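Amorpha-4,11-diene synthase (Artemisia annua, PDB 4GAX) is a sesquiterpene synthase, an engineered alpha-bisabolol synthase variant that probably cyclises farnesyl diphosphate. Local coordinates at residues Q88-S93 / Q225-Y230; V134-F139 / P172-L177; Y277-I282 / I315-D320. One frame throughout, in Å; residues are numbered along the deposited sequence.

Contact 1 (Q88-S93 / Q225-Y230); sequences QRLGIS and QYIPFY
R89 lays its side chain across one face of the Y226 ring. Its guanidinium rests nearly flat on that face, the two centres 4.4 Å apart and the planes only 18° from parallel, a cation-pi stack. The near end of the same chain touches as well: R89 CB sits 3.4 Å from Y226 CD2, over the rim of the face that carries the guanidinium. A bend at chi3 (70°) brings the guanidinium down over the CD1-CE1 rim. Arginine suits the place because it joins a long apolar stem to a flat cationic tip. L90 comes to Y226 differently, with CG at the ring edge and in its plane and CD2 3.7 Å from Y226 CD2. Its two methyl groups share out the remaining partners. CD2 meets I227 CG1 at 3.8 Å and also the CB of Y230, whereas CD1 stands over the face of the Y230 ring in a CH-pi contact, 4.2 Å from the centroid. The contact thus joins the end of helix 77-89 to helix 219-232, a helix-on-helix seam of this all-alpha enzyme. G91 closes the first helix with a Schellman motif: its phi of 86° would strain most other residues, and its N bonds to Q88 O at 3.1 Å. The turn leaves L90 O facing the second helix, 3.7 Å from I227 CD1. P228 has no N-H to give to the preceding turn, and helix 219-232 is kinked there. Farther out, E222 forms a salt bridge with R89 NH2 that would probably fix the rotation of the guanidinium, while Y230 OH is hydrogen-bonded to N237 N. Helix 238-269 backs the apolar side, I241 and K245 touching I227 and L240 touching Y230.

Contact 2 (V134-F139 / P172-L177); sequences VTCDVF and PGEIIL
C136 points its thiol into the corner between E174 and L177, and this is the tight part of the contact. SG lies 3.4 Å from L177 CD1 and 3.6 Å from E174 CD, while C136 CB touches I176 CG2 at 3.6 Å. A cysteine is slim enough to enter here, and its sulfur is polarisable enough to pack against both a methyl group and a carboxylate. F139, one turn further on, completes the close packing. L177 CD2 stands over one face of its ring, 4.0 Å from the centroid and 25° off the normal, and V138 CG1 lies over the opposite face. I176 has CG1 anti to its backbone N (chi1 -169°), which carries CD1 across to F139 CB at 3.9 Å. These contacts of I176 and L177 join the loop to the start of helix 175-194, while F124 and H142 meet the F139 ring edge-to-face, F124 anchoring the loop to helix 120-129 within the helical N-terminal domain. The other side is looser and wetter. D137 and I175 turn their side chains away into exposed positions, and a water lies between C136 N and the E174 carboxylate. It accepts from C136 N at 2.8 Å and donates to E174 OE2 at 2.9 Å, so the backbone of one segment reaches the carboxylate of the other through a single molecule. E174, at the N-cap position of its helix, has further partners: R128 forms a salt bridge with OE2, and V171 N bonds to OE1. R128 also bonds to V134 O and so ties both segments together. The apolar groups therefore pack by shape, while the carboxylate, which the sulfur also touches and R128 would probably keep ionised, is held by that shared arginine and the water.

Contact 3 (Y277-I282 / I315-D320); sequences YSRDRI and IDDIYD
Two signature sequences of sesquiterpene synthases meet here: the aspartate-rich DDxxD motif, D316, D317 and D320 on helix 299-322, and the RxR motif, R279 and R281 in the loop before helix 282-292. D317 faces that loop. Its OD2 lies 3.5 Å from R279 NE in a salt bridge of charges alone, for no N-H points at the oxygen. D317 OD1 stands over one face of the guanidinium, whose plane is turned 56° from the carboxylate. R279 reaches it with its chain extended from CG to NE. S278, small enough to let the helix approach, brings CB to 3.5 Å from D317 OD2 and bonds through OG to A275 O. Y277 packs on I318 just beyond the aspartate: chi1 of 54° places CG between the backbone N and the carbonyl carbon, putting CE1 3.4 Å from I318 CG1. Y277 OH is buried 3.2 Å from I318 CD1, with no polar partner in the model. An alanine in place of Y277 would probably open a gap beside I318. R281 bonds through NE to D280 O and through NH1 to F542 O. In class I terpene synthases the first and last DDxxD aspartates typically bind magnesium and the RxR arginines are thought to steer the diphosphate; here the middle aspartate, D317, faces the RxR arginine R279.

Contact 2 is nested along the chain inside the loop that contact 1 closes, yet their centres lie about 27 Å apart and their nearest atoms about 14 Å. Contact 3 follows both in sequence and sits across the centre of the chain from them, about 36 Å centre to centre from contact 1 and about 45 Å from contact 2. Of the three, 277-282 / 315-320 carries the motifs expected at the active-site mouth, since metal and diphosphate binding belong to that C-terminal region in this family. The other two join helices and loops remote from it: nearest atoms of contacts 1 and 2 are still about 20 Å and 29 Å from those of contact 3.

Contact 1 (Q88-S93 / Q225-Y230)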
loop_
_atom_site.group_PDB
_atom_site.type_symbol
_atom_site.label_atom_id
_atom_site.label_comp_id
_atom_site.label_asym_id
_atom_site.label_seq_id
_atom_site.Cartn_x
_atom_site.Cartn_y
_atom_site.Cartn_z
ATOM N N GLN A 88 -14.804 -0.860 8.039
ATOM C CA GLN A 88 -13.602 -0.752 7.215
ATOM C C GLN A 88 -12.428 -0.214 8.025
ATOM O O GLN A 88 -11.313 -0.741 7.970
ATOM C CB GLN A 88 -13.859 0.154 5.994
ATOM C CG GLN A 88 -14.751 -0.475 4.921
ATOM C CD GLN A 88 -15.078 0.508 3.788
ATOM O OE1 GLN A 88 -14.974 1.724 3.954
ATOM N NE2 GLN A 88 -15.469 -0.022 2.637
ATOM N N ARG A 89 -12.675 0.855 8.769
ATOM C CA ARG A 89 -11.618 1.459 9.569
ATOM C C ARG A 89 -11.210 0.598 10.752
ATOM O O ARG A 89 -10.062 0.674 11.214
ATOM C CB ARG A 89 -12.044 2.858 10.025
ATOM C CG ARG A 89 -12.396 3.772 8.830
ATOM C CD ARG A 89 -12.721 5.159 9.312
ATOM N NE ARG A 89 -11.525 5.818 9.810
ATOM C CZ ARG A 89 -11.432 7.125 10.034
ATOM N NH1 ARG A 89 -12.482 7.915 9.830
ATOM N NH2 ARG A 89 -10.288 7.644 10.464
ATOM N N LEU A 90 -12.146 -0.203 11.265
ATOM C CA LEU A 90 -11.799 -1.137 12.350
ATOM C C LEU A 90 -10.995 -2.352 11.845
ATOM O O LEU A 90 -10.487 -3.168 12.641
ATOM C CB LEU A 90 -13.046 -1.610 13.100
ATOM C CG LEU A 90 -13.706 -0.533 13.971
ATOM C CD1 LEU A 90 -15.074 -1.032 14.484
ATOM C CD2 LEU A 90 -12.787 -0.177 15.133
ATOM N N GLY A 91 -10.914 -2.474 10.525
ATOM C CA GLY A 91 -10.030 -3.436 9.892
ATOM C C GLY A 91 -10.640 -4.814 9.733
ATOM O O GLY A 91 -9.905 -5.791 9.574
ATOM N N ILE A 92 -11.974 -4.895 9.782
ATOM C CA ILE A 92 -12.669 -6.185 9.654
ATOM C C ILE A 92 -13.572 -6.285 8.424
ATOM O O ILE A 92 -14.486 -7.116 8.367
ATOM C CB ILE A 92 -13.483 -6.532 10.910
ATOM C CG1 ILE A 92 -14.200 -5.298 11.456
ATOM C CG2 ILE A 92 -12.577 -7.104 11.983
ATOM C CD1 ILE A 92 -15.176 -5.645 12.561
ATOM N N SER A 93 -13.321 -5.439 7.433
ATOM C CA SER A 93 -14.113 -5.487 6.211
ATOM C C SER A 93 -13.999 -6.851 5.511
ATOM O O SER A 93 -14.966 -7.311 4.898
ATOM C CB SER A 93 -13.730 -4.344 5.272
ATOM O OG SER A 93 -12.365 -4.439 4.902
ATOM N N GLN A 225 -4.745 2.123 14.681
ATOM C CA GLN A 225 -4.944 3.446 15.279
ATOM C C GLN A 225 -6.428 3.733 15.527
ATOM O O GLN A 225 -6.781 4.418 16.489
ATOM C CB GLN A 225 -4.337 4.548 14.390
ATOM C CG GLN A 225 -2.843 4.382 14.115
ATOM C CD GLN A 225 -2.326 5.354 13.054
ATOM O OE1 GLN A 225 -3.019 6.298 12.659
ATOM N NE2 GLN A 225 -1.096 5.122 12.590
ATOM N N TYR A 226 -7.301 3.221 14.665
ATOM C CA TYR A 226 -8.727 3.549 14.793
ATOM C C TYR A 226 -9.405 2.768 15.918
ATOM O O TYR A 226 -10.317 3.261 16.580
ATOM C CB TYR A 226 -9.458 3.311 13.478
ATOM C CG TYR A 226 -10.873 3.872 13.465
ATOM C CD1 TYR A 226 -11.092 5.250 13.461
ATOM C CD2 TYR A 226 -11.982 3.031 13.440
ATOM C CE1 TYR A 226 -12.382 5.778 13.440
ATOM C CE2 TYR A 226 -13.289 3.554 13.421
ATOM C CZ TYR A 226 -13.476 4.924 13.417
ATOM O OH TYR A 226 -14.757 5.444 13.400
ATOM N N ILE A 227 -8.957 1.542 16.129
ATOM C CA ILE A 227 -9.562 0.689 17.132
ATOM C C ILE A 227 -9.643 1.368 18.518
ATOM O O ILE A 227 -10.740 1.489 19.073
ATOM C CB ILE A 227 -8.891 -0.708 17.168
ATOM C CG1 ILE A 227 -9.330 -1.530 15.949
ATOM C CG2 ILE A 227 -9.277 -1.440 18.446
ATOM C CD1 ILE A 227 -8.588 -2.870 15.802
ATOM N N PRO A 228 -8.508 1.869 19.053
ATOM C CA PRO A 228 -8.609 2.521 20.370
ATOM C C PRO A 228 -9.434 3.805 20.354
ATOM O O PRO A 228 -10.129 4.084 21.336
ATOM C CB PRO A 228 -7.146 2.854 20.718
ATOM C CG PRO A 228 -6.446 2.926 19.380
ATOM C CD PRO A 228 -7.112 1.842 18.566
ATOM N N PHE A 229 -9.346 4.593 19.285
ATOM C CA PHE A 229 -10.174 5.787 19.222
ATOM C C PHE A 229 -11.651 5.385 19.248
ATOM O O PHE A 229 -12.457 5.985 19.968
ATOM C CB PHE A 229 -9.868 6.650 17.989
ATOM C CG PHE A 229 -10.869 7.761 17.775
ATOM C CD1 PHE A 229 -10.785 8.932 18.504
ATOM C CD2 PHE A 229 -11.908 7.616 16.865
ATOM C CE1 PHE A 229 -11.710 9.948 18.333
ATOM C CE2 PHE A 229 -12.840 8.629 16.690
ATOM C CZ PHE A 229 -12.735 9.799 17.430
ATOM N N TYR A 230 -12.009 4.361 18.475
ATOM C CA TYR A 230 -13.419 3.958 18.393
ATOM C C TYR A 230 -13.894 3.456 19.760
ATOM O O TYR A 230 -14.985 3.791 20.219
ATOM C CB TYR A 230 -13.616 2.877 17.316
ATOM C CG TYR A 230 -15.072 2.508 17.074
ATOM C CD1 TYR A 230 -15.906 3.323 16.308
ATOM C CD2 TYR A 230 -15.613 1.346 17.618
ATOM C CE1 TYR A 230 -17.251 2.983 16.085
ATOM C CE2 TYR A 230 -16.946 1.003 17.407
ATOM C CZ TYR A 230 -17.756 1.818 16.635
ATOM O OH TYR A 230 -19.076 1.473 16.443
#

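Contact 2 (V134-F139 / P172-L177)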
loop_
_atom_site.group_PDB
_atom_site.type_symbol
_atom_site.label_atom_id
_atom_site.label_comp_id
_atom_site.label_asym_id
_atom_site.label_seq_id
_atom_site.Cartn_x
_atom_site.Cartn_y
_atom_site.Cartn_z
ATOM N N VAL A 134 -18.004 8.665 -8.769
ATOM C CA VAL A 134 -19.028 9.627 -8.397
ATOM C C VAL A 134 -18.473 11.048 -8.559
ATOM O O VAL A 134 -17.282 11.264 -8.368
ATOM C CB VAL A 134 -19.401 9.347 -6.928
ATOM C CG1 VAL A 134 -19.541 10.619 -6.130
ATOM C CG2 VAL A 134 -20.630 8.428 -6.856
ATOM N N THR A 135 -19.313 12.020 -8.920
ATOM C CA THR A 135 -18.796 13.368 -9.166
ATOM C C THR A 135 -18.808 14.281 -7.918
ATOM O O THR A 135 -19.350 13.925 -6.869
ATOM C CB THR A 135 -19.562 14.049 -10.293
ATOM O OG1 THR A 135 -18.731 15.034 -10.921
ATOM C CG2 THR A 135 -20.755 14.712 -9.734
ATOM N N CYS A 136 -18.228 15.469 -8.048
ATOM C CA CYS A 136 -18.216 16.432 -6.946
ATOM C C CYS A 136 -19.494 17.238 -6.752
ATOM O O CYS A 136 -19.563 18.047 -5.821
ATOM C CB CYS A 136 -17.066 17.414 -7.139
ATOM S SG CYS A 136 -15.517 16.696 -6.698
ATOM N N ASP A 137 -20.487 17.047 -7.623
ATOM C CA ASP A 137 -21.736 17.822 -7.550
ATOM C C ASP A 137 -22.372 17.774 -6.169
ATOM O O ASP A 137 -22.998 18.733 -5.741
ATOM C CB ASP A 137 -22.764 17.320 -8.565
ATOM C CG ASP A 137 -22.355 17.595 -10.004
ATOM O OD1 ASP A 137 -21.376 18.347 -10.218
ATOM O OD2 ASP A 137 -23.024 17.063 -10.921
ATOM N N VAL A 138 -22.203 16.652 -5.477
ATOM C CA VAL A 138 -22.811 16.466 -4.175
ATOM C C VAL A 138 -22.349 17.544 -3.194
ATOM O O VAL A 138 -23.051 17.849 -2.222
ATOM C CB VAL A 138 -22.515 15.056 -3.610
ATOM C CG1 VAL A 138 -21.028 14.901 -3.268
ATOM C CG2 VAL A 138 -23.381 14.770 -2.387
ATOM N N PHE A 139 -21.188 18.147 -3.461
ATOM C CA PHE A 139 -20.640 19.158 -2.550
ATOM C C PHE A 139 -21.150 20.574 -2.762
ATOM O O PHE A 139 -20.928 21.448 -1.920
ATOM C CB PHE A 139 -19.112 19.146 -2.587
ATOM C CG PHE A 139 -18.522 17.867 -2.079
ATOM C CD1 PHE A 139 -18.608 17.542 -0.733
ATOM C CD2 PHE A 139 -17.906 16.973 -2.953
ATOM C CE1 PHE A 139 -18.071 16.341 -0.258
ATOM C CE2 PHE A 139 -17.374 15.779 -2.486
ATOM C CZ PHE A 139 -17.453 15.468 -1.140
ATOM N N PRO A 172 -7.416 15.477 -10.648
ATOM C CA PRO A 172 -7.035 16.843 -11.036
ATOM C C PRO A 172 -8.218 17.663 -11.540
ATOM O O PRO A 172 -9.081 17.137 -12.241
ATOM C CB PRO A 172 -6.040 16.621 -12.178
ATOM C CG PRO A 172 -5.435 15.280 -11.868
ATOM C CD PRO A 172 -6.588 14.465 -11.329
ATOM N N GLY A 173 -8.257 18.936 -11.162
ATOM C CA GLY A 173 -9.247 19.858 -11.684
ATOM C C GLY A 173 -10.503 19.975 -10.840
ATOM O O GLY A 173 -11.405 20.732 -11.196
ATOM N N GLU A 174 -10.579 19.251 -9.724
ATOM C CA GLU A 174 -11.772 19.341 -8.878
ATOM C C GLU A 174 -11.638 20.464 -7.853
ATOM O O GLU A 174 -11.248 20.237 -6.703
ATOM C CB GLU A 174 -12.092 17.978 -8.243
ATOM C CG GLU A 174 -12.488 16.966 -9.328
ATOM C CD GLU A 174 -12.787 15.580 -8.806
ATOM O OE1 GLU A 174 -12.143 15.141 -7.822
ATOM O OE2 GLU A 174 -13.668 14.914 -9.399
ATOM N N ILE A 175 -11.966 21.677 -8.299
ATOM C CA ILE A 175 -11.692 22.881 -7.532
ATOM C C ILE A 175 -12.465 22.911 -6.226
ATOM O O ILE A 175 -11.968 23.445 -5.217
ATOM C CB ILE A 175 -12.032 24.163 -8.327
ATOM C CG1 ILE A 175 -11.626 24.014 -9.787
ATOM C CG2 ILE A 175 -11.343 25.389 -7.719
ATOM C CD1 ILE A 175 -12.741 24.332 -10.767
ATOM N N ILE A 176 -13.680 22.363 -6.226
ATOM C CA ILE A 176 -14.457 22.394 -4.987
ATOM C C ILE A 176 -13.763 21.604 -3.870
ATOM O O ILE A 176 -13.847 21.984 -2.689
ATOM C CB ILE A 176 -15.937 21.984 -5.152
ATOM C CG1 ILE A 176 -16.711 22.310 -3.872
ATOM C CG2 ILE A 176 -16.071 20.489 -5.486
ATOM C CD1 ILE A 176 -18.162 22.662 -4.090
ATOM N N LEU A 177 -13.041 20.543 -4.237
ATOM C CA LEU A 177 -12.274 19.782 -3.235
ATOM C C LEU A 177 -10.889 20.371 -2.932
ATOM O O LEU A 177 -10.373 20.221 -1.814
ATOM C CB LEU A 177 -12.145 18.310 -3.619
ATOM C CG LEU A 177 -13.457 17.533 -3.649
ATOM C CD1 LEU A 177 -13.191 16.139 -4.232
ATOM C CD2 LEU A 177 -14.070 17.422 -2.277
HETATM O O HOH W 1 -16.294 15.882 -10.070
#

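Contact 3 (Y277-I282 / I315-D320)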
loop_
_atom_site.group_PDB
_atom_site.type_symbol
_atom_site.label_atom_id
_atom_site.label_comp_id
_atom_site.label_asym_id
_atom_site.label_seq_id
_atom_site.Cartn_x
_atom_site.Cartn_y
_atom_site.Cartn_z
ATOM N N TYR A 277 27.664 -8.908 0.391
ATOM C CA TYR A 277 27.503 -7.590 -0.197
ATOM C C TYR A 277 26.122 -6.992 0.110
ATOM O O TYR A 277 25.942 -5.774 0.054
ATOM C CB TYR A 277 27.707 -7.670 -1.712
ATOM C CG TYR A 277 26.827 -8.701 -2.373
ATOM C CD1 TYR A 277 25.530 -8.384 -2.751
ATOM C CD2 TYR A 277 27.283 -9.992 -2.607
ATOM C CE1 TYR A 277 24.718 -9.309 -3.337
ATOM C CE2 TYR A 277 26.470 -10.934 -3.208
ATOM C CZ TYR A 277 25.189 -10.582 -3.566
ATOM O OH TYR A 277 24.359 -11.495 -4.157
ATOM N N SER A 278 25.149 -7.842 0.433
ATOM C CA SER A 278 23.770 -7.369 0.597
ATOM C C SER A 278 23.286 -7.267 2.049
ATOM O O SER A 278 24.071 -7.414 2.991
ATOM C CB SER A 278 22.803 -8.216 -0.235
ATOM O OG SER A 278 22.945 -9.587 0.088
ATOM N N ARG A 279 21.980 -7.051 2.205
ATOM C CA ARG A 279 21.372 -6.723 3.490
ATOM C C ARG A 279 20.601 -7.887 4.101
ATOM O O ARG A 279 20.081 -8.746 3.388
ATOM C CB ARG A 279 20.398 -5.557 3.298
ATOM C CG ARG A 279 20.944 -4.427 2.449
ATOM C CD ARG A 279 19.836 -3.548 1.881
ATOM N NE ARG A 279 20.403 -2.496 1.043
ATOM C CZ ARG A 279 19.693 -1.622 0.339
ATOM N NH1 ARG A 279 18.366 -1.666 0.362
ATOM N NH2 ARG A 279 20.315 -0.704 -0.392
ATOM N N ASP A 280 20.510 -7.890 5.427
ATOM C CA ASP A 280 19.691 -8.860 6.157
ATOM C C ASP A 280 18.380 -8.162 6.555
ATOM O O ASP A 280 18.282 -7.580 7.650
ATOM C CB ASP A 280 20.447 -9.348 7.397
ATOM C CG ASP A 280 19.732 -10.479 8.123
ATOM O OD1 ASP A 280 18.802 -11.079 7.538
ATOM O OD2 ASP A 280 20.109 -10.778 9.283
ATOM N N ARG A 281 17.382 -8.216 5.669
ATOM C CA ARG A 281 16.162 -7.412 5.821
ATOM C C ARG A 281 14.859 -8.167 5.593
ATOM O O ARG A 281 13.911 -7.613 5.001
ATOM C CB ARG A 281 16.195 -6.214 4.863
ATOM C CG ARG A 281 17.323 -5.213 5.150
ATOM C CD ARG A 281 17.133 -4.553 6.509
ATOM N NE ARG A 281 18.330 -4.646 7.345
ATOM C CZ ARG A 281 19.320 -3.761 7.337
ATOM N NH1 ARG A 281 19.265 -2.710 6.533
ATOM N NH2 ARG A 281 20.366 -3.924 8.132
ATOM N N ILE A 282 14.768 -9.403 6.073
ATOM C CA ILE A 282 13.551 -10.172 5.785
ATOM C C ILE A 282 12.291 -9.538 6.405
ATOM O O ILE A 282 11.212 -9.577 5.810
ATOM C CB ILE A 282 13.688 -11.667 6.148
ATOM C CG1 ILE A 282 12.657 -12.493 5.378
ATOM C CG2 ILE A 282 13.550 -11.891 7.645
ATOM C CD1 ILE A 282 12.738 -12.323 3.844
ATOM N N ILE A 315 19.342 -8.794 -5.831
ATOM C CA ILE A 315 19.742 -8.538 -7.215
ATOM C C ILE A 315 20.116 -7.066 -7.424
ATOM O O ILE A 315 21.109 -6.766 -8.095
ATOM C CB ILE A 315 18.658 -8.984 -8.224
ATOM C CG1 ILE A 315 18.509 -10.506 -8.201
ATOM C CG2 ILE A 315 19.029 -8.571 -9.632
ATOM C CD1 ILE A 315 17.349 -11.007 -9.047
ATOM N N ASP A 316 19.338 -6.156 -6.835
ATOM C CA ASP A 316 19.668 -4.730 -6.896
ATOM C C ASP A 316 21.032 -4.443 -6.282
ATOM O O ASP A 316 21.796 -3.625 -6.791
ATOM C CB ASP A 316 18.607 -3.888 -6.188
ATOM C CG ASP A 316 17.613 -3.278 -7.150
ATOM O OD1 ASP A 316 17.990 -3.014 -8.313
ATOM O OD2 ASP A 316 16.451 -3.062 -6.746
ATOM N N ASP A 317 21.335 -5.129 -5.186
ATOM C CA ASP A 317 22.596 -4.932 -4.488
ATOM C C ASP A 317 23.792 -5.494 -5.257
ATOM O O ASP A 317 24.938 -5.179 -4.936
ATOM C CB ASP A 317 22.530 -5.507 -3.070
ATOM C CG ASP A 317 21.647 -4.680 -2.143
ATOM O OD1 ASP A 317 21.222 -3.572 -2.549
ATOM O OD2 ASP A 317 21.392 -5.132 -1.002
ATOM N N ILE A 318 23.529 -6.331 -6.260
ATOM C CA ILE A 318 24.589 -6.808 -7.150
ATOM C C ILE A 318 24.774 -5.821 -8.300
ATOM O O ILE A 318 25.889 -5.533 -8.725
ATOM C CB ILE A 318 24.273 -8.188 -7.764
ATOM C CG1 ILE A 318 24.153 -9.260 -6.682
ATOM C CG2 ILE A 318 25.358 -8.594 -8.739
ATOM C CD1 ILE A 318 23.720 -10.620 -7.217
ATOM N N TYR A 319 23.669 -5.297 -8.810
ATOM C CA TYR A 319 23.747 -4.403 -9.959
ATOM C C TYR A 319 24.172 -2.991 -9.586
ATOM O O TYR A 319 24.831 -2.318 -10.379
ATOM C CB TYR A 319 22.422 -4.383 -10.728
ATOM C CG TYR A 319 22.290 -5.542 -11.682
ATOM C CD1 TYR A 319 22.527 -5.379 -13.041
ATOM C CD2 TYR A 319 21.962 -6.809 -11.217
ATOM C CE1 TYR A 319 22.422 -6.451 -13.921
ATOM C CE2 TYR A 319 21.852 -7.878 -12.077
ATOM C CZ TYR A 319 22.086 -7.699 -13.425
ATOM O OH TYR A 319 21.975 -8.775 -14.276
ATOM N N ASP A 320 23.809 -2.541 -8.388
ATOM C CA ASP A 320 24.108 -1.168 -8.002
ATOM C C ASP A 320 25.607 -0.950 -7.877
ATOM O O ASP A 320 26.220 -0.294 -8.718
ATOM C CB ASP A 320 23.414 -0.785 -6.699
ATOM C CG ASP A 320 23.352 0.720 -6.498
ATOM O OD1 ASP A 320 23.127 1.176 -5.355
ATOM O OD2 ASP A 320 23.528 1.453 -7.496
#